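Local coordinates for protein citryl-CoA lyase (Hydrogenobacter thermophilus, PDB 6HXP) that probably cleaves citryl-CoA into acetyl-CoA and oxaloacetate, as a coenzyme A-binding lyase of the citrate synthase family, at residues T227-P231 / F232-L236. Residues are numbered along the deposited sequence; the frame is centred on the assembly and turned at random.
Sequences TTEKP and FSKRL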
loop_
_atom_site.group_PDB
_atom_site.type_symbol
_atom_site.label_atom_id
_atom_site.label_comp_id
_atom_site.label_asym_id
_atom_site.label_seq_id
_atom_site.Cartn_x
_atom_site.Cartn_y
_atom_site.Cartn_z
ATOM N N THR A 227 12.603 -13.209 8.884
ATOM C CA THR A 227 13.311 -13.984 9.893
ATOM C C THR A 227 14.336 -14.920 9.340
ATOM O O THR A 227 15.128 -15.458 10.131
ATOM C CB THR A 227 12.288 -14.751 10.757
ATOM O OG1 THR A 227 11.587 -15.709 9.952
ATOM C CG2 THR A 227 11.336 -13.802 11.487
ATOM N N THR A 228 14.362 -15.166 8.014
ATOM C CA THR A 228 15.340 -16.104 7.452
ATOM C C THR A 228 16.274 -15.512 6.404
ATOM O O THR A 228 17.175 -16.224 5.966
ATOM C CB THR A 228 14.638 -17.356 6.890
ATOM O OG1 THR A 228 13.957 -17.061 5.692
ATOM C CG2 THR A 228 13.683 -17.980 7.862
ATOM N N GLU A 229 16.072 -14.274 5.967
ATOM C CA GLU A 229 16.856 -13.677 4.916
ATOM C C GLU A 229 17.436 -12.383 5.401
ATOM O O GLU A 229 16.861 -11.706 6.265
ATOM C CB GLU A 229 15.961 -13.401 3.696
ATOM C CG GLU A 229 15.308 -14.647 3.101
ATOM C CD GLU A 229 16.261 -15.554 2.345
ATOM O OE1 GLU A 229 17.437 -15.173 2.158
ATOM O OE2 GLU A 229 15.805 -16.623 1.883
ATOM N N LYS A 230 18.588 -12.028 4.842
ATOM C CA LYS A 230 19.201 -10.778 5.200
ATOM C C LYS A 230 18.409 -9.648 4.560
ATOM O O LYS A 230 17.949 -9.774 3.415
ATOM C CB LYS A 230 20.646 -10.730 4.666
ATOM C CG LYS A 230 21.537 -11.822 5.226
ATOM C CD LYS A 230 22.927 -11.776 4.578
ATOM C CE LYS A 230 23.798 -12.948 4.971
ATOM N NZ LYS A 230 25.084 -12.962 4.212
ATOM N N PRO A 231 18.273 -8.499 5.234
ATOM C CA PRO A 231 17.620 -7.372 4.573
ATOM C C PRO A 231 18.313 -7.032 3.257
ATOM O O PRO A 231 19.544 -7.170 3.088
ATOM C CB PRO A 231 17.756 -6.222 5.580
ATOM C CG PRO A 231 17.917 -6.928 6.920
ATOM C CD PRO A 231 18.733 -8.147 6.597
ATOM N N PHE A 232 17.493 -6.609 2.302
ATOM C CA PHE A 232 17.907 -6.203 0.974
ATOM C C PHE A 232 18.367 -7.369 0.107
ATOM O O PHE A 232 18.906 -7.138 -0.973
ATOM C CB PHE A 232 18.973 -5.082 1.028
ATOM C CG PHE A 232 18.832 -4.036 -0.065
ATOM C CD1 PHE A 232 17.729 -3.203 -0.117
ATOM C CD2 PHE A 232 19.810 -3.888 -1.036
ATOM C CE1 PHE A 232 17.620 -2.223 -1.106
ATOM C CE2 PHE A 232 19.718 -2.872 -2.001
ATOM C CZ PHE A 232 18.601 -2.077 -2.053
ATOM N N SER A 233 18.081 -8.633 0.508
ATOM C CA SER A 233 18.472 -9.770 -0.302
ATOM C C SER A 233 17.639 -9.896 -1.577
ATOM O O SER A 233 18.115 -10.515 -2.534
ATOM C CB SER A 233 18.429 -11.057 0.517
ATOM O OG SER A 233 17.116 -11.410 0.856
ATOM N N LYS A 234 16.428 -9.317 -1.617
ATOM C CA LYS A 234 15.572 -9.407 -2.812
ATOM C C LYS A 234 15.853 -8.246 -3.754
ATOM O O LYS A 234 15.231 -7.176 -3.706
ATOM C CB LYS A 234 14.088 -9.454 -2.448
ATOM C CG LYS A 234 13.750 -10.701 -1.643
ATOM C CD LYS A 234 14.096 -12.019 -2.383
ATOM C CE LYS A 234 13.626 -13.296 -1.702
ATOM N NZ LYS A 234 14.492 -13.637 -0.552
ATOM N N ARG A 235 16.862 -8.455 -4.561
ATOM C CA ARG A 235 17.310 -7.479 -5.545
ATOM C C ARG A 235 17.826 -8.261 -6.723
ATOM O O ARG A 235 18.300 -9.401 -6.556
ATOM C CB ARG A 235 18.389 -6.560 -4.972
ATOM C CG ARG A 235 19.686 -7.256 -4.580
ATOM C CD ARG A 235 20.705 -6.226 -4.110
ATOM N NE ARG A 235 22.008 -6.851 -3.864
ATOM C CZ ARG A 235 22.386 -7.392 -2.708
ATOM N NH1 ARG A 235 23.583 -7.951 -2.590
ATOM N NH2 ARG A 235 21.572 -7.372 -1.660
ATOM N N LEU A 236 17.654 -7.737 -7.910
ATOM C CA LEU A 236 18.136 -8.422 -9.107
ATOM C C LEU A 236 19.616 -8.137 -9.303
ATOM O O LEU A 236 20.169 -7.232 -8.692
ATOM C CB LEU A 236 17.389 -7.951 -10.362
ATOM C CG LEU A 236 15.861 -7.949 -10.318
ATOM C CD1 LEU A 236 15.316 -7.449 -11.641
ATOM C CD2 LEU A 236 15.298 -9.320 -9.971
HETATM O O HOH W 1 13.751 -16.283 0.139
HETATM O O HOH W 2 17.322 -13.980 -0.760
HETATM O O HOH W 3 15.243 -9.963 2.523
HETATM O O HOH W 4 21.511 -8.163 1.372
#
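K230 and S233 close a type II beta turn, by which the chain bends sharply just after helix 206-228 ends and before it runs on toward helix 238-241. S233 N donates to K230 O at 3.1 Å; the N-H...O angle of 139° and a donor tilted from the carbonyl plane mark a bent bond. P231 and F232 take the two central positions, F232 with a phi of 71°, the positive phi that a type II turn requires at its third residue. The K230 carbonyl is gripped a second time by a water 2.9 Å from its O, and the same water also hydrogen-bonds S233 OG.

Past the turn in sequence, R235 NH2 donates back to F232 O at 2.8 Å, the oxygen near the guanidinium plane but the nitrogen 48° out of the carbonyl plane, and a water links NH2 to P231 O.

Flanking the turn residues in sequence, E229 and K234 cross at about a right angle. E229 OE2 and K234 NZ are 4.1 Å apart, too far for a salt bridge, and two waters bridge the carboxylate to the ammonium; the bond of one of them to OE1 is weak. K234 is bent at chi2 and chi4, which folds NZ back until it lies 3.9 Å from E229 CG.

The F232 ring meets H99 of a neighbouring subunit edge-to-face, and P231 packs on A98 there. W5 of a different neighbouring subunit makes a cation-pi contact with K234, so the bend is flanked by two other subunits. The stronger charge partners also lie outside the bend: K6 NZ of that same W5-bearing subunit for E229 OE2, and E225 OE2 for K234 NZ.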